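Local structure of modulator of the activity of Ets CG15085-PA (Drosophila melanogaster, 1SV0) at residues R12-A17 with R73-R78; I24-S29 with K66-D71; G6-P11 with R16-K21. The protein probably relieves transcriptional repression by the Ets protein Yan (pokkuri), binding its SAM domain through a SAM domain of its own and breaking up Yan polymers. All coordinates share one frame; numbering follows the deposited sequence.

Overall arrangement
All three contacts lie within one SAM domain, a small all-helical fold, and share helix 16-30 or the residues leading into it. Contact 3 folds the N-terminal arm back on the start of this helix. Contact 1 joins the turn before it to helix 65-80, and contact 2, nested inside the loop that contact 1 closes, joins a later part of helix 16-30 to an earlier part of helix 65-80. The centres of contacts 1 and 3 are about 7 Å apart, touching where Pro11 CG packs on Arg75 CB. Contact 2 lies about 13 Å from each. Contacts 1 and 2 fall on opposite sides of the chain centre.

Contact 1. Residues R12-A17 with R73-R78; sequences RDWTRA and RVRLAR
Arg75 runs across the six-membered end of the Trp14 indole at about a right angle. Arg75 CD comes to 3.4 Å from Trp14 CH2, and NE sits at the ring edge, in the ring plane. The guanidinium is tilted 58° from the indole and brings Arg75 NH1 to 3.7 Å from Trp14 CZ2, a contact alongside the ring rather than a stack. Extended from CG to NE, the Arg75 chain can pass the indole and still deliver its charge to two carboxylates: NE makes a salt bridge with Asp71, one turn back on the same helix, and NH2 with Asp5. On the pyrrole side of the indole, NE1 hydrogen-bonds to Pro8 O, while Trp22 meets the ring at about 45°. In this SAM domain the pair fastens the turn before helix 16-30 to the long C-terminal helix 65-80. With an alanine at position 75 the CD contact is gone, and the edge of Trp14 would probably be less firmly held, with Asp71 and Asp5 losing the charge they share. A second pair lies beside the first: Arg12 crosses Leu76 at about a right angle, with CG and CD both 3.8 Å from Leu76 CD1. The bend at chi3 (-64°) turns the Arg12 guanidinium off this aliphatic contact, and NH2 reaches a salt bridge with Asp10. Cys50 of helix 46-51 touches both Arg12 and Leu76.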
loop_
_atom_site.group_PDB
_atom_site.type_symbol
_atom_site.label_atom_id
_atom_site.label_comp_id
_atom_site.label_asym_id
_atom_site.label_seq_id
_atom_site.Cartn_x
_atom_site.Cartn_y
_atom_site.Cartn_z
ATOM N N ARG C 12 3.296 -7.562 -9.086
ATOM C CA ARG C 12 3.366 -8.019 -7.704
ATOM C C ARG C 12 4.811 -8.144 -7.238
ATOM O O ARG C 12 5.082 -8.239 -6.045
ATOM C CB ARG C 12 2.631 -9.356 -7.560
ATOM C CG ARG C 12 1.133 -9.231 -7.777
ATOM C CD ARG C 12 0.446 -10.593 -7.850
ATOM N NE ARG C 12 0.897 -11.365 -9.004
ATOM C CZ ARG C 12 0.355 -12.517 -9.393
ATOM N NH1 ARG C 12 -0.663 -13.033 -8.718
ATOM N NH2 ARG C 12 0.825 -13.148 -10.464
ATOM N N ASP C 13 5.748 -8.139 -8.179
ATOM C CA ASP C 13 7.156 -8.226 -7.819
ATOM C C ASP C 13 7.771 -6.829 -7.717
ATOM O O ASP C 13 8.948 -6.690 -7.401
ATOM C CB ASP C 13 7.942 -9.035 -8.859
ATOM C CG ASP C 13 7.486 -10.480 -8.948
ATOM O OD1 ASP C 13 6.939 -10.999 -7.949
ATOM O OD2 ASP C 13 7.696 -11.103 -10.013
ATOM N N TRP C 14 6.974 -5.799 -7.971
ATOM C CA TRP C 14 7.480 -4.426 -7.928
ATOM C C TRP C 14 7.860 -3.918 -6.538
ATOM O O TRP C 14 7.096 -4.055 -5.579
ATOM C CB TRP C 14 6.449 -3.457 -8.528
ATOM C CG TRP C 14 6.281 -3.529 -10.023
ATOM C CD1 TRP C 14 6.904 -4.393 -10.887
ATOM C CD2 TRP C 14 5.429 -2.703 -10.829
ATOM N NE1 TRP C 14 6.489 -4.153 -12.178
ATOM C CE2 TRP C 14 5.585 -3.123 -12.171
ATOM C CE3 TRP C 14 4.545 -1.649 -10.547
ATOM C CZ2 TRP C 14 4.890 -2.526 -13.231
ATOM C CZ3 TRP C 14 3.851 -1.054 -11.603
ATOM C CH2 TRP C 14 4.029 -1.495 -12.929
ATOM N N THR C 15 9.047 -3.337 -6.427
ATOM C CA THR C 15 9.476 -2.751 -5.156
ATOM C C THR C 15 8.950 -1.318 -5.211
ATOM O O THR C 15 8.270 -0.944 -6.165
ATOM C CB THR C 15 10.996 -2.678 -5.054
ATOM O OG1 THR C 15 11.489 -1.893 -6.149
ATOM C CG2 THR C 15 11.613 -4.090 -5.102
ATOM N N ARG C 16 9.258 -0.511 -4.204
ATOM C CA ARG C 16 8.797 0.872 -4.221
ATOM C C ARG C 16 9.510 1.578 -5.367
ATOM O O ARG C 16 8.908 2.385 -6.084
ATOM C CB ARG C 16 9.114 1.566 -2.891
ATOM C CG ARG C 16 8.638 3.010 -2.825
ATOM C CD ARG C 16 8.695 3.520 -1.399
ATOM N NE ARG C 16 10.059 3.743 -0.956
ATOM C CZ ARG C 16 10.411 3.895 0.313
ATOM N NH1 ARG C 16 9.491 3.842 1.271
ATOM N NH2 ARG C 16 11.682 4.101 0.622
ATOM N N ALA C 17 10.789 1.254 -5.550
ATOM C CA ALA C 17 11.587 1.847 -6.625
ATOM C C ALA C 17 10.923 1.622 -7.989
ATOM O O ALA C 17 10.865 2.537 -8.812
ATOM C CB ALA C 17 12.995 1.258 -6.629
ATOM N N ARG C 73 -3.909 -2.299 -13.375
ATOM C CA ARG C 73 -4.818 -3.439 -13.494
ATOM C C ARG C 73 -4.514 -4.286 -14.730
ATOM O O ARG C 73 -4.554 -5.516 -14.677
ATOM C CB ARG C 73 -6.271 -2.947 -13.552
ATOM C CG ARG C 73 -7.045 -3.160 -12.270
ATOM C CD ARG C 73 -6.291 -2.628 -11.078
ATOM N NE ARG C 73 -6.918 -3.014 -9.818
ATOM C CZ ARG C 73 -7.086 -4.268 -9.411
ATOM N NH1 ARG C 73 -6.675 -5.282 -10.161
ATOM N NH2 ARG C 73 -7.668 -4.510 -8.245
ATOM N N VAL C 74 -4.224 -3.618 -15.845
ATOM C CA VAL C 74 -3.902 -4.310 -17.085
ATOM C C VAL C 74 -2.642 -5.147 -16.886
ATOM O O VAL C 74 -2.596 -6.317 -17.270
ATOM C CB VAL C 74 -3.651 -3.314 -18.235
ATOM C CG1 VAL C 74 -3.178 -4.063 -19.475
ATOM C CG2 VAL C 74 -4.922 -2.529 -18.532
ATOM N N ARG C 75 -1.623 -4.539 -16.284
ATOM C CA ARG C 75 -0.371 -5.237 -16.031
ATOM C C ARG C 75 -0.599 -6.430 -15.107
ATOM O O ARG C 75 -0.082 -7.523 -15.349
ATOM C CB ARG C 75 0.659 -4.282 -15.414
ATOM C CG ARG C 75 1.253 -3.284 -16.400
ATOM C CD ARG C 75 2.111 -2.245 -15.692
ATOM N NE ARG C 75 2.656 -1.253 -16.616
ATOM C CZ ARG C 75 3.849 -1.334 -17.201
ATOM N NH1 ARG C 75 4.650 -2.367 -16.968
ATOM N NH2 ARG C 75 4.244 -0.369 -18.024
ATOM N N LEU C 76 -1.384 -6.222 -14.056
ATOM C CA LEU C 76 -1.669 -7.289 -13.109
ATOM C C LEU C 76 -2.463 -8.413 -13.782
ATOM O O LEU C 76 -2.150 -9.593 -13.618
ATOM C CB LEU C 76 -2.453 -6.736 -11.917
ATOM C CG LEU C 76 -2.854 -7.739 -10.827
ATOM C CD1 LEU C 76 -1.613 -8.403 -10.241
ATOM C CD2 LEU C 76 -3.634 -7.013 -9.738
ATOM N N ALA C 77 -3.480 -8.040 -14.546
ATOM C CA ALA C 77 -4.313 -9.023 -15.234
ATOM C C ALA C 77 -3.477 -9.985 -16.066
ATOM O O ALA C 77 -3.528 -11.195 -15.848
ATOM C CB ALA C 77 -5.341 -8.320 -16.120
ATOM N N ARG C 78 -2.694 -9.456 -17.003
ATOM C CA ARG C 78 -1.881 -10.322 -17.850
ATOM C C ARG C 78 -0.906 -11.158 -17.029
ATOM O O ARG C 78 -0.603 -12.294 -17.388
ATOM C CB ARG C 78 -1.118 -9.511 -18.907
ATOM C CG ARG C 78 0.058 -8.711 -18.386
ATOM C CD ARG C 78 0.945 -8.188 -19.523
ATOM N NE ARG C 78 0.335 -7.113 -20.309
ATOM C CZ ARG C 78 -0.554 -7.287 -21.286
ATOM N NH1 ARG C 78 -0.958 -8.506 -21.621
ATOM N NH2 ARG C 78 -1.040 -6.235 -21.931
#

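Contact 2. Residues I24-S29 with K66-D71; sequences INMAVS and KMLYRD
Met26 reaches over to Leu68, Asp71 and Met67, joining the first and last helices of the SAM-domain bundle. The segment axes approach to 10.9 Å at 120° between their directions, a steep crossing that one long side chain bridges. At Met26, CB lies 3.6 Å from Leu68 CD2, and CG follows close to the same methyl as the two side chains run antiparallel past one another. Leu68 itself goes on to pack against Trp22, Tyr57 and Phe42. Bends at chi2 (-61°) and chi3 (-63°) carry the sulfur over the Asp71 carboxylate and turn the methyl in toward helix 65-80. Met26 SD is 3.5 Å from Asp71 CG and 3.7 Å from both Asp71 OD1 and OD2, so it sits above the carboxylate without leaning to either oxygen. Asp71 OD1 also accepts a hydrogen bond from Trp22 NE1, which should steady the surface under the sulfur. Tucked beside Asp71 CB, the terminal methyl Met26 CE ends 3.6 Å from the backbone oxygen Met67 O.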
loop_
_atom_site.group_PDB
_atom_site.type_symbol
_atom_site.label_atom_id
_atom_site.label_comp_id
_atom_site.label_asym_id
_atom_site.label_seq_id
_atom_site.Cartn_x
_atom_site.Cartn_y
_atom_site.Cartn_z
ATOM N N ILE C 24 6.713 7.657 -13.058
ATOM C CA ILE C 24 7.412 8.622 -13.903
ATOM C C ILE C 24 7.113 8.326 -15.383
ATOM O O ILE C 24 6.846 9.242 -16.160
ATOM C CB ILE C 24 8.942 8.572 -13.649
ATOM C CG1 ILE C 24 9.247 9.179 -12.276
ATOM C CG2 ILE C 24 9.693 9.324 -14.755
ATOM C CD1 ILE C 24 10.686 9.012 -11.845
ATOM N N ASN C 25 7.161 7.052 -15.765
ATOM C CA ASN C 25 6.852 6.651 -17.144
ATOM C C ASN C 25 5.416 7.011 -17.516
ATOM O O ASN C 25 5.148 7.457 -18.634
ATOM C CB ASN C 25 7.037 5.137 -17.339
ATOM C CG ASN C 25 8.492 4.736 -17.420
ATOM O OD1 ASN C 25 9.345 5.541 -17.789
ATOM N ND2 ASN C 25 8.783 3.483 -17.092
ATOM N N MET C 26 4.488 6.798 -16.583
ATOM C CA MET C 26 3.084 7.121 -16.832
ATOM C C MET C 26 2.907 8.624 -17.021
ATOM O O MET C 26 2.133 9.062 -17.876
ATOM C CB MET C 26 2.201 6.646 -15.668
ATOM C CG MET C 26 1.959 5.138 -15.642
ATOM S SD MET C 26 1.112 4.532 -17.132
ATOM C CE MET C 26 -0.472 5.412 -17.020
ATOM N N ALA C 27 3.618 9.417 -16.223
ATOM C CA ALA C 27 3.521 10.873 -16.350
ATOM C C ALA C 27 4.003 11.305 -17.741
ATOM O O ALA C 27 3.365 12.125 -18.408
ATOM C CB ALA C 27 4.360 11.558 -15.267
ATOM N N VAL C 28 5.129 10.745 -18.174
ATOM C CA VAL C 28 5.690 11.073 -19.486
ATOM C C VAL C 28 4.735 10.630 -20.611
ATOM O O VAL C 28 4.467 11.379 -21.551
ATOM C CB VAL C 28 7.062 10.390 -19.684
ATOM C CG1 VAL C 28 7.555 10.595 -21.111
ATOM C CG2 VAL C 28 8.081 10.965 -18.685
ATOM N N SER C 29 4.223 9.412 -20.490
ATOM C CA SER C 29 3.310 8.849 -21.474
ATOM C C SER C 29 2.031 9.684 -21.604
ATOM O O SER C 29 1.598 10.010 -22.707
ATOM C CB SER C 29 2.953 7.405 -21.078
ATOM O OG SER C 29 2.011 6.853 -21.981
ATOM N N LYS C 66 -7.047 7.883 -12.659
ATOM C CA LYS C 66 -7.729 6.725 -13.229
ATOM C C LYS C 66 -6.873 5.987 -14.247
ATOM O O LYS C 66 -6.992 4.769 -14.388
ATOM C CB LYS C 66 -9.063 7.128 -13.874
ATOM C CG LYS C 66 -8.943 7.943 -15.163
ATOM C CD LYS C 66 -10.313 8.128 -15.811
ATOM C CE LYS C 66 -10.209 8.819 -17.162
ATOM N NZ LYS C 66 -11.537 8.915 -17.840
ATOM N N MET C 67 -6.017 6.715 -14.962
ATOM C CA MET C 67 -5.150 6.078 -15.948
ATOM C C MET C 67 -4.106 5.223 -15.244
ATOM O O MET C 67 -3.673 4.206 -15.780
ATOM C CB MET C 67 -4.461 7.122 -16.834
ATOM C CG MET C 67 -5.425 7.907 -17.710
ATOM S SD MET C 67 -6.648 6.829 -18.498
ATOM C CE MET C 67 -5.626 5.847 -19.615
ATOM N N LEU C 68 -3.692 5.652 -14.050
ATOM C CA LEU C 68 -2.719 4.895 -13.260
ATOM C C LEU C 68 -3.375 3.585 -12.824
ATOM O O LEU C 68 -2.793 2.495 -12.957
ATOM C CB LEU C 68 -2.294 5.681 -12.005
ATOM C CG LEU C 68 -1.587 7.021 -12.206
ATOM C CD1 LEU C 68 -1.180 7.610 -10.850
ATOM C CD2 LEU C 68 -0.365 6.820 -13.094
ATOM N N TYR C 69 -4.592 3.705 -12.293
ATOM C CA TYR C 69 -5.348 2.542 -11.829
ATOM C C TYR C 69 -5.542 1.568 -12.981
ATOM O O TYR C 69 -5.263 0.378 -12.875
ATOM C CB TYR C 69 -6.723 2.977 -11.318
ATOM C CG TYR C 69 -7.631 1.823 -10.939
ATOM C CD1 TYR C 69 -7.455 1.138 -9.740
ATOM C CD2 TYR C 69 -8.654 1.404 -11.794
ATOM C CE1 TYR C 69 -8.278 0.061 -9.393
ATOM C CE2 TYR C 69 -9.482 0.327 -11.459
ATOM C CZ TYR C 69 -9.287 -0.338 -10.257
ATOM O OH TYR C 69 -10.102 -1.392 -9.914
ATOM N N ARG C 70 -6.028 2.102 -14.091
ATOM C CA ARG C 70 -6.294 1.312 -15.282
ATOM C C ARG C 70 -5.049 0.570 -15.772
ATOM O O ARG C 70 -5.101 -0.634 -16.027
ATOM C CB ARG C 70 -6.826 2.236 -16.370
ATOM C CG ARG C 70 -7.433 1.548 -17.572
ATOM C CD ARG C 70 -8.165 2.580 -18.425
ATOM N NE ARG C 70 -9.180 3.287 -17.644
ATOM C CZ ARG C 70 -9.904 4.306 -18.102
ATOM N NH1 ARG C 70 -9.726 4.750 -19.341
ATOM N NH2 ARG C 70 -10.812 4.878 -17.321
ATOM N N ASP C 71 -3.938 1.291 -15.894
ATOM C CA ASP C 71 -2.684 0.710 -16.362
ATOM C C ASP C 71 -2.159 -0.386 -15.437
ATOM O O ASP C 71 -1.690 -1.428 -15.909
ATOM C CB ASP C 71 -1.631 1.814 -16.524
ATOM C CG ASP C 71 -0.373 1.330 -17.219
ATOM O OD1 ASP C 71 0.567 0.873 -16.527
ATOM O OD2 ASP C 71 -0.327 1.403 -18.466
#

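Contact 3. Residues G6-P11 with R16-K21; sequences GLPLDP and RADVWK
The carboxylate of Asp18 is the flat group of this contact, and the Pro8 ring lies above one of its faces. Pro8 CG is 3.6 Å from Asp18 OD2, and Pro8 CD is 3.8 Å from Asp18 CG; both ring carbons sit well above the carboxylate plane, so aliphatic ring covers acid without a hydrogen bond. The two oxygens have different tasks. OD2 accepts the backbone N-H of Thr15, whose own side chain caps the backbone N of Asp18; this reciprocal pair is a capping box that starts helix 16-30. Asp18 OD1 forms a salt bridge, at 3.6 Å, with Lys21 NZ one turn on. Negative charge here, near the helix N-terminus, is probably favoured by the helix dipole as well as by the lysine.

Leu7 fills the angle between these residues. Leu7 CD2 lies 3.5 Å from the backbone oxygen Asp18 O and 4.0 Å from Lys21 CB, with Lys21 CE equally near. The Lys21 chain, bent at chi3 (46°), thus wraps round the leucine methyl before its ammonium turns toward the acid. Lys21 NZ also lies 4.2 Å from Gly6 O, a long approach. Gly6 has a positive phi (92°), at which a side chain would press on the carbonyl O of the residue before.

The arm 6-11 thereby crosses the N-terminal part of helix 16-30, with Leu7 reaching inward to Trp14. Farther on, Pro11 packs on Phe72, Arg75 and Ala79 of helix 65-80, so the arm spans both helices. At the same helix start, Arg16 N hydrogen-bonds to Asp30 of the neighbouring pokkuri chain.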
loop_
_atom_site.group_PDB
_atom_site.type_symbol
_atom_site.label_atom_id
_atom_site.label_comp_id
_atom_site.label_asym_id
_atom_site.label_seq_id
_atom_site.Cartn_x
_atom_site.Cartn_y
_atom_site.Cartn_z
ATOM N N GLY C 6 12.179 -1.948 -18.177
ATOM C CA GLY C 6 13.020 -2.007 -16.995
ATOM C C GLY C 6 12.218 -2.461 -15.793
ATOM O O GLY C 6 12.772 -2.731 -14.727
ATOM N N LEU C 7 10.904 -2.544 -15.977
ATOM C CA LEU C 7 10.000 -2.965 -14.913
ATOM C C LEU C 7 9.649 -4.447 -14.998
ATOM O O LEU C 7 9.396 -4.986 -16.076
ATOM C CB LEU C 7 8.706 -2.144 -14.946
ATOM C CG LEU C 7 8.859 -0.634 -14.737
ATOM C CD1 LEU C 7 7.497 0.022 -14.816
ATOM C CD2 LEU C 7 9.513 -0.352 -13.390
ATOM N N PRO C 8 9.634 -5.126 -13.846
ATOM C CA PRO C 8 9.301 -6.553 -13.837
ATOM C C PRO C 8 7.914 -6.756 -14.441
ATOM O O PRO C 8 6.990 -5.981 -14.177
ATOM C CB PRO C 8 9.335 -6.943 -12.362
ATOM C CG PRO C 8 9.933 -5.799 -11.632
ATOM C CD PRO C 8 10.007 -4.607 -12.520
ATOM N N LEU C 9 7.786 -7.792 -15.263
ATOM C CA LEU C 9 6.529 -8.124 -15.922
ATOM C C LEU C 9 5.382 -8.327 -14.940
ATOM O O LEU C 9 4.248 -7.966 -15.234
ATOM C CB LEU C 9 6.709 -9.388 -16.771
ATOM C CG LEU C 9 7.794 -9.263 -17.843
ATOM C CD1 LEU C 9 8.040 -10.615 -18.523
ATOM C CD2 LEU C 9 7.366 -8.205 -18.850
ATOM N N ASP C 10 5.672 -8.908 -13.777
ATOM C CA ASP C 10 4.636 -9.139 -12.769
ATOM C C ASP C 10 4.654 -7.980 -11.768
ATOM O O ASP C 10 5.580 -7.861 -10.973
ATOM C CB ASP C 10 4.896 -10.455 -12.028
ATOM C CG ASP C 10 3.699 -10.914 -11.205
ATOM O OD1 ASP C 10 2.928 -10.056 -10.721
ATOM O OD2 ASP C 10 3.533 -12.145 -11.036
ATOM N N PRO C 11 3.625 -7.119 -11.794
ATOM C CA PRO C 11 3.492 -5.953 -10.904
ATOM C C PRO C 11 3.594 -6.307 -9.413
ATOM O O PRO C 11 3.926 -5.457 -8.576
ATOM C CB PRO C 11 2.116 -5.401 -11.260
ATOM C CG PRO C 11 1.942 -5.807 -12.682
ATOM C CD PRO C 11 2.461 -7.221 -12.691
ATOM N N ARG C 16 9.258 -0.511 -4.204
ATOM C CA ARG C 16 8.797 0.872 -4.221
ATOM C C ARG C 16 9.510 1.578 -5.367
ATOM O O ARG C 16 8.908 2.385 -6.084
ATOM C CB ARG C 16 9.114 1.566 -2.891
ATOM C CG ARG C 16 8.638 3.010 -2.825
ATOM C CD ARG C 16 8.695 3.520 -1.399
ATOM N NE ARG C 16 10.059 3.743 -0.956
ATOM C CZ ARG C 16 10.411 3.895 0.313
ATOM N NH1 ARG C 16 9.491 3.842 1.271
ATOM N NH2 ARG C 16 11.682 4.101 0.622
ATOM N N ALA C 17 10.789 1.254 -5.550
ATOM C CA ALA C 17 11.587 1.847 -6.625
ATOM C C ALA C 17 10.923 1.622 -7.989
ATOM O O ALA C 17 10.865 2.537 -8.812
ATOM C CB ALA C 17 12.995 1.258 -6.629
ATOM N N ASP C 18 10.442 0.403 -8.228
ATOM C CA ASP C 18 9.765 0.085 -9.486
ATOM C C ASP C 18 8.479 0.909 -9.609
ATOM O O ASP C 18 8.186 1.472 -10.664
ATOM C CB ASP C 18 9.438 -1.414 -9.565
ATOM C CG ASP C 18 10.687 -2.282 -9.630
ATOM O OD1 ASP C 18 11.668 -1.869 -10.297
ATOM O OD2 ASP C 18 10.685 -3.377 -9.022
ATOM N N VAL C 19 7.709 0.973 -8.530
ATOM C CA VAL C 19 6.479 1.758 -8.535
ATOM C C VAL C 19 6.758 3.202 -8.984
ATOM O O VAL C 19 6.033 3.762 -9.812
ATOM C CB VAL C 19 5.838 1.792 -7.132
ATOM C CG1 VAL C 19 4.729 2.840 -7.091
ATOM C CG2 VAL C 19 5.277 0.413 -6.787
ATOM N N TRP C 20 7.806 3.797 -8.428
ATOM C CA TRP C 20 8.177 5.172 -8.758
ATOM C C TRP C 20 8.581 5.333 -10.219
ATOM O O TRP C 20 8.202 6.308 -10.866
ATOM C CB TRP C 20 9.307 5.639 -7.834
ATOM C CG TRP C 20 8.822 5.997 -6.466
ATOM C CD1 TRP C 20 7.759 5.445 -5.796
ATOM C CD2 TRP C 20 9.376 6.985 -5.594
ATOM N NE1 TRP C 20 7.620 6.038 -4.556
ATOM C CE2 TRP C 20 8.599 6.984 -4.409
ATOM C CE3 TRP C 20 10.452 7.879 -5.699
ATOM C CZ2 TRP C 20 8.866 7.846 -3.337
ATOM C CZ3 TRP C 20 10.715 8.737 -4.631
ATOM C CH2 TRP C 20 9.923 8.712 -3.467
ATOM N N LYS C 21 9.352 4.383 -10.734
ATOM C CA LYS C 21 9.762 4.430 -12.131
ATOM C C LYS C 21 8.530 4.313 -13.034
ATOM O O LYS C 21 8.433 5.008 -14.052
ATOM C CB LYS C 21 10.784 3.320 -12.419
ATOM C CG LYS C 21 12.213 3.751 -12.071
ATOM C CD LYS C 21 13.118 2.602 -11.677
ATOM C CE LYS C 21 13.030 1.404 -12.601
ATOM N NZ LYS C 21 13.887 0.285 -12.082
#